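Local coordinates for Dye-decolorizing peroxidase (Irpex lacteus, PDB 7D8M), which binds heme b and probably acts as a peroxidase of the dye-decolorizing (DyP) family, at residues I50-V53 with A54-I57; T184-P187 with G188-V191; T345-E348 with A349-T353. All coordinates share one frame; numbering follows the deposited sequence.

Interaction 1 of 3, residues I50-V53 with A54-I57; sequences ITSV and ATII
Ser52 N-caps the short helix 53-57, meeting Thr55 across its first turn, in the ferredoxin-like DyP barrel domain just after helix 35-49. The evidence is the bond from Thr55 N to Ser52 OG, 2.9 Å long with an N-H...O angle of 158°. Ser52 OG stands between its own N and carbonyl carbon (chi1 69°), a rotamer that swings the hydroxyl over the first turn. Thr55 OG1 lies 3.0 Å from Ser52 OG, and a water accepts from Ser52 N. The helical bonds then start: Ile56 N reaches Ser52 O at 3.2 Å, and Ile57 N meets Val53 O almost head-on, with a C=O...N angle of 168°. Beside the cap, the methyl CG2 of Thr51 packs at 3.6 Å on Ile56 CG1, the two side chains crossing at about a right angle. Thr51 OG1 turns elsewhere, to Val68 N of strand 67-72, and Phe67 touches both Thr51 and Ile56. Replacing Ser52 by an alanine is likely to leave Thr55 N without its capping acceptor. One buried hydroxyl thus serves an amide that has no helical carbonyl before it, while the neighbouring methyl packs against the helix it precedes.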
loop_
_atom_site.group_PDB
_atom_site.type_symbol
_atom_site.label_atom_id
_atom_site.label_comp_id
_atom_site.label_asym_id
_atom_site.label_seq_id
_atom_site.Cartn_x
_atom_site.Cartn_y
_atom_site.Cartn_z
ATOM N N ILE A 50 20.691 6.965 5.286
ATOM C CA ILE A 50 19.712 5.977 4.825
ATOM C C ILE A 50 19.470 4.969 5.938
ATOM O O ILE A 50 20.380 4.225 6.328
ATOM C CB ILE A 50 20.170 5.281 3.539
ATOM C CG1 ILE A 50 20.259 6.304 2.411
ATOM C CG2 ILE A 50 19.186 4.164 3.160
ATOM C CD1 ILE A 50 18.948 7.048 2.159
ATOM N N THR A 51 18.241 4.943 6.442
ATOM C CA THR A 51 17.917 4.220 7.662
ATOM C C THR A 51 17.663 2.756 7.364
ATOM O O THR A 51 16.831 2.420 6.512
ATOM C CB THR A 51 16.687 4.832 8.329
ATOM O OG1 THR A 51 16.929 6.217 8.583
ATOM C CG2 THR A 51 16.351 4.105 9.639
ATOM N N SER A 52 18.333 1.889 8.108
ATOM C CA SER A 52 18.224 0.454 7.920
ATOM C C SER A 52 17.094 -0.136 8.759
ATOM O O SER A 52 16.587 0.484 9.701
ATOM C CB SER A 52 19.532 -0.228 8.303
ATOM O OG SER A 52 19.720 -0.125 9.706
ATOM N N VAL A 53 16.717 -1.365 8.400
ATOM C CA VAL A 53 15.864 -2.179 9.264
ATOM C C VAL A 53 16.464 -2.253 10.662
ATOM O O VAL A 53 15.776 -2.051 11.670
ATOM C CB VAL A 53 15.684 -3.585 8.660
ATOM C CG1 VAL A 53 15.116 -4.556 9.697
ATOM C CG2 VAL A 53 14.807 -3.533 7.416
ATOM N N ALA A 54 17.770 -2.527 10.737
ATOM C CA ALA A 54 18.422 -2.703 12.032
ATOM C C ALA A 54 18.271 -1.463 12.904
ATOM O O ALA A 54 18.002 -1.571 14.105
ATOM C CB ALA A 54 19.897 -3.057 11.833
ATOM N N THR A 55 18.417 -0.277 12.316
ATOM C CA THR A 55 18.277 0.949 13.096
ATOM C C THR A 55 16.847 1.130 13.601
ATOM O O THR A 55 16.631 1.538 14.751
ATOM C CB THR A 55 18.706 2.152 12.258
ATOM O OG1 THR A 55 20.078 1.998 11.860
ATOM C CG2 THR A 55 18.558 3.437 13.054
ATOM N N ILE A 56 15.852 0.835 12.763
ATOM C CA ILE A 56 14.473 1.064 13.181
ATOM C C ILE A 56 14.120 0.167 14.362
ATOM O O ILE A 56 13.522 0.621 15.344
ATOM C CB ILE A 56 13.515 0.861 11.989
ATOM C CG1 ILE A 56 13.781 1.912 10.899
ATOM C CG2 ILE A 56 12.056 0.889 12.451
ATOM C CD1 ILE A 56 12.668 1.972 9.835
ATOM N N ILE A 57 14.518 -1.111 14.306
ATOM C CA ILE A 57 14.181 -2.057 15.370
ATOM C C ILE A 57 15.189 -2.084 16.509
ATOM O O ILE A 57 14.921 -2.724 17.538
ATOM C CB ILE A 57 14.044 -3.495 14.837
ATOM C CG1 ILE A 57 15.406 -4.036 14.399
ATOM C CG2 ILE A 57 13.036 -3.548 13.706
ATOM C CD1 ILE A 57 15.378 -5.516 14.067
HETATM O O HOH W 1 20.421 3.129 9.723
#

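Interaction 2 of 3, residues T184-P187 with G188-V191; sequences TPHP and GQAV
Gln189 extends its side chain across the turn to the backbone of His186, so two bonds tie these residues together in opposite directions. His186 N donates to Gln189 OE1 at 2.8 Å, nearly straight at 172° and in the plane of the amide carbonyl. In return Gln189 N donates to His186 O, also at 2.8 Å, but from above the carbonyl plane; this second bond closes a type II beta turn from His186 to Gln189. The reach follows from a side chain with CG anti to the backbone N (chi1 -173°) and extended beyond it. Gln189 OE1 also accepts from a water, at 2.7 Å, that donates to Thr184 O as well, while Gln189 NE2 turns to Asn176 O. A second water donates to both His186 O and Gln189 O.

The amide lies almost parallel to the imidazole, their planes 5° apart, with Gln189 OE1 approaching His186 CD2 obliquely at 3.3 Å. Farther out, Pro185 CB packs on Val191 CG2 at 3.8 Å. Gly188 takes backbone angles at which a beta carbon would collide with Pro187 O.

The Gln189 side chain lies about 8 Å from the heme. With its oxygen gripped by a backbone N-H and a water, and its nitrogen by Asn176 O, the amide has its flip state fixed, cross-linking the turn to the chain next to heme-binding Ser175.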
loop_
_atom_site.group_PDB
_atom_site.type_symbol
_atom_site.label_atom_id
_atom_site.label_comp_id
_atom_site.label_asym_id
_atom_site.label_seq_id
_atom_site.Cartn_x
_atom_site.Cartn_y
_atom_site.Cartn_z
ATOM N N THR A 184 8.268 -12.968 15.760
ATOM C CA THR A 184 7.250 -14.004 15.880
ATOM C C THR A 184 6.027 -13.622 15.061
ATOM O O THR A 184 5.455 -12.541 15.278
ATOM C CB THR A 184 6.857 -14.221 17.340
ATOM O OG1 THR A 184 8.035 -14.442 18.125
ATOM C CG2 THR A 184 5.928 -15.425 17.462
ATOM N N PRO A 185 5.593 -14.469 14.127
ATOM C CA PRO A 185 4.414 -14.133 13.322
ATOM C C PRO A 185 3.160 -14.113 14.175
ATOM O O PRO A 185 3.006 -14.908 15.102
ATOM C CB PRO A 185 4.359 -15.257 12.281
ATOM C CG PRO A 185 5.685 -15.947 12.356
ATOM C CD PRO A 185 6.162 -15.771 13.756
ATOM N N HIS A 186 2.267 -13.200 13.854
ATOM C CA HIS A 186 1.001 -13.156 14.557
ATOM C C HIS A 186 0.072 -14.244 14.034
ATOM O O HIS A 186 0.220 -14.701 12.895
ATOM C CB HIS A 186 0.358 -11.786 14.391
ATOM C CG HIS A 186 1.261 -10.657 14.769
ATOM N ND1 HIS A 186 1.818 -10.543 16.023
ATOM C CD2 HIS A 186 1.722 -9.603 14.055
ATOM C CE1 HIS A 186 2.575 -9.463 16.068
ATOM N NE2 HIS A 186 2.530 -8.873 14.888
ATOM N N PRO A 187 -0.873 -14.705 14.852
ATOM C CA PRO A 187 -1.798 -15.739 14.375
ATOM C C PRO A 187 -2.576 -15.232 13.170
ATOM O O PRO A 187 -3.132 -14.130 13.184
ATOM C CB PRO A 187 -2.703 -16.014 15.583
ATOM C CG PRO A 187 -2.343 -15.037 16.614
ATOM C CD PRO A 187 -1.053 -14.385 16.275
ATOM N N GLY A 188 -2.563 -16.030 12.103
ATOM C CA GLY A 188 -3.143 -15.641 10.841
ATOM C C GLY A 188 -2.254 -14.808 9.933
ATOM O O GLY A 188 -2.641 -14.562 8.782
ATOM N N GLN A 189 -1.087 -14.366 10.397
ATOM C CA GLN A 189 -0.208 -13.547 9.560
ATOM C C GLN A 189 0.458 -14.410 8.494
ATOM O O GLN A 189 0.838 -15.556 8.748
ATOM C CB GLN A 189 0.855 -12.843 10.414
ATOM C CG GLN A 189 1.722 -11.815 9.661
ATOM C CD GLN A 189 2.717 -11.084 10.557
ATOM O OE1 GLN A 189 2.986 -11.505 11.682
ATOM N NE2 GLN A 189 3.270 -9.987 10.055
ATOM N N ALA A 190 0.604 -13.860 7.292
ATOM C CA ALA A 190 1.278 -14.601 6.233
ATOM C C ALA A 190 2.783 -14.622 6.479
ATOM O O ALA A 190 3.388 -13.590 6.800
ATOM C CB ALA A 190 0.974 -13.987 4.873
ATOM N N VAL A 191 3.388 -15.800 6.340
ATOM C CA VAL A 191 4.840 -15.944 6.386
ATOM C C VAL A 191 5.286 -16.386 5.000
ATOM O O VAL A 191 5.073 -17.535 4.604
ATOM C CB VAL A 191 5.291 -16.938 7.464
ATOM C CG1 VAL A 191 6.784 -16.802 7.703
ATOM C CG2 VAL A 191 4.523 -16.712 8.755
HETATM O O HOH W 2 5.281 -10.845 12.953
HETATM O O HOH W 3 0.975 -17.298 11.220
#

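Interaction 3 of 3, residues T345-E348 with A349-T353; sequences TDYE and ASSNT
Tyr347 O receives two donors from Ser351, the backbone N at 2.9 Å and OG at 2.8 Å, which come in from opposite faces of the carbonyl plane. The hydroxyl can do so because Ser351 OG lies between its own N and carbonyl carbon (chi1 68°), folded back over the preceding turn; there it also sits near Tyr347 CE1, obliquely to the ring. Asp346 O likewise takes two donors from Ser350, but in a different arrangement. Ser350 N meets Asp346 O nearly in line with the C=O at 2.8 Å, and Ser350 OG reaches the same oxygen at 3.1 Å from above its carbonyl plane. Ser350 OG gets there by standing anti to its own carbonyl carbon, beside the backbone N. Both serines therefore spend their hydroxyl protons on main-chain acceptors that already hold a helical N-H.

Both ends of helix 346-351 carry a recognised motif. At the start, Thr345 and Glu348 form a capping box: Glu348 N donates to Thr345 OG1 at 3.3 Å, and Thr345 N returns a bond of 2.9 Å to Glu348 OE1, on the anti side of the carboxylate. At the far end Asn352, with phi 58°, leaves the helix in a Schellman motif, where Thr353 N bonds to Glu348 O at 3.1 Å and Asn352 N to Ala349 O.

Glu348 is the buried residue of this surface turn, and its charge is met from several sides. Arg358 forms a salt bridge with OE1, which probably favours the ionised acid, and the amides of Thr355 and Ile356 both donate to OE2. Thr353 OG1 donates to Ser351 O at 2.9 Å, approaching well above that carbonyl plane.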
loop_
_atom_site.group_PDB
_atom_site.type_symbol
_atom_site.label_atom_id
_atom_site.label_comp_id
_atom_site.label_asym_id
_atom_site.label_seq_id
_atom_site.Cartn_x
_atom_site.Cartn_y
_atom_site.Cartn_z
ATOM N N THR A 345 -14.099 18.396 7.806
ATOM C CA THR A 345 -14.601 19.562 8.518
ATOM C C THR A 345 -16.107 19.464 8.700
ATOM O O THR A 345 -16.783 18.693 8.022
ATOM C CB THR A 345 -14.267 20.858 7.775
ATOM O OG1 THR A 345 -14.955 20.880 6.517
ATOM C CG2 THR A 345 -12.756 20.973 7.533
ATOM N N ASP A 346 -16.631 20.273 9.630
ATOM C CA ASP A 346 -18.079 20.299 9.844
ATOM C C ASP A 346 -18.825 20.586 8.544
ATOM O O ASP A 346 -19.841 19.945 8.256
ATOM C CB ASP A 346 -18.446 21.333 10.911
ATOM C CG ASP A 346 -17.982 20.932 12.300
ATOM O OD1 ASP A 346 -17.541 19.782 12.467
ATOM O OD2 ASP A 346 -18.044 21.772 13.226
ATOM N N TYR A 347 -18.319 21.525 7.731
ATOM C CA TYR A 347 -18.990 21.872 6.479
ATOM C C TYR A 347 -19.044 20.678 5.538
ATOM O O TYR A 347 -20.089 20.383 4.943
ATOM C CB TYR A 347 -18.288 23.058 5.789
ATOM C CG TYR A 347 -19.019 23.497 4.531
ATOM C CD1 TYR A 347 -18.770 22.885 3.308
ATOM C CD2 TYR A 347 -19.986 24.501 4.576
ATOM C CE1 TYR A 347 -19.464 23.257 2.159
ATOM C CE2 TYR A 347 -20.676 24.886 3.429
ATOM C CZ TYR A 347 -20.413 24.259 2.226
ATOM O OH TYR A 347 -21.098 24.625 1.085
ATOM N N GLU A 348 -17.916 19.988 5.375
ATOM C CA GLU A 348 -17.879 18.834 4.488
ATOM C C GLU A 348 -18.858 17.765 4.944
ATOM O O GLU A 348 -19.605 17.209 4.135
ATOM C CB GLU A 348 -16.465 18.268 4.431
ATOM C CG GLU A 348 -15.478 19.196 3.757
ATOM C CD GLU A 348 -14.079 18.638 3.818
ATOM O OE1 GLU A 348 -13.541 18.589 4.943
ATOM O OE2 GLU A 348 -13.541 18.229 2.758
ATOM N N ALA A 349 -18.866 17.468 6.241
ATOM C CA ALA A 349 -19.773 16.455 6.760
ATOM C C ALA A 349 -21.226 16.870 6.554
ATOM O O ALA A 349 -22.027 16.098 6.020
ATOM C CB ALA A 349 -19.471 16.195 8.234
ATOM N N SER A 350 -21.572 18.109 6.935
ATOM C CA SER A 350 -22.953 18.575 6.798
ATOM C C SER A 350 -23.425 18.520 5.354
ATOM O O SER A 350 -24.560 18.114 5.079
ATOM C CB SER A 350 -23.097 20.000 7.330
ATOM O OG SER A 350 -22.948 20.032 8.733
ATOM N N SER A 351 -22.573 18.921 4.420
ATOM C CA SER A 351 -22.935 18.993 3.013
ATOM C C SER A 351 -22.726 17.683 2.276
ATOM O O SER A 351 -23.046 17.609 1.082
ATOM C CB SER A 351 -22.118 20.090 2.324
ATOM O OG SER A 351 -20.758 19.712 2.272
ATOM N N ASN A 352 -22.169 16.663 2.938
ATOM C CA ASN A 352 -21.873 15.379 2.298
ATOM C C ASN A 352 -20.947 15.542 1.102
ATOM O O ASN A 352 -20.994 14.750 0.159
ATOM C CB ASN A 352 -23.156 14.661 1.868
ATOM C CG ASN A 352 -24.099 14.442 3.014
ATOM O OD1 ASN A 352 -25.281 14.791 2.939
ATOM N ND2 ASN A 352 -23.592 13.858 4.089
ATOM N N THR A 353 -20.081 16.559 1.142
ATOM C CA THR A 353 -19.292 16.955 -0.012
ATOM C C THR A 353 -17.862 17.240 0.425
ATOM O O THR A 353 -17.647 17.942 1.415
ATOM C CB THR A 353 -19.901 18.199 -0.664
ATOM O OG1 THR A 353 -21.225 17.894 -1.118
ATOM C CG2 THR A 353 -19.062 18.664 -1.832
#

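Overall arrangement
From the N terminus, the three contacts come strictly in series, none nesting in or crossing another. Interaction 1 starts helix 53-57 after helix 35-49 and sets it beside strand 67-72, in the first four-stranded antiparallel sheet. Interaction 2 reverses the loop that leaves strand 147-156, the last strand of that sheet in chain order, before helix 194-197, close to the heme. Interaction 3 frames helix 346-351, in the connection between strands 334-340 and 359-366 of the second sheet. Centres of interactions 1 and 2 lie 22 Å apart, whereas interaction 3 is about 40 Å from either, and no two of them touch.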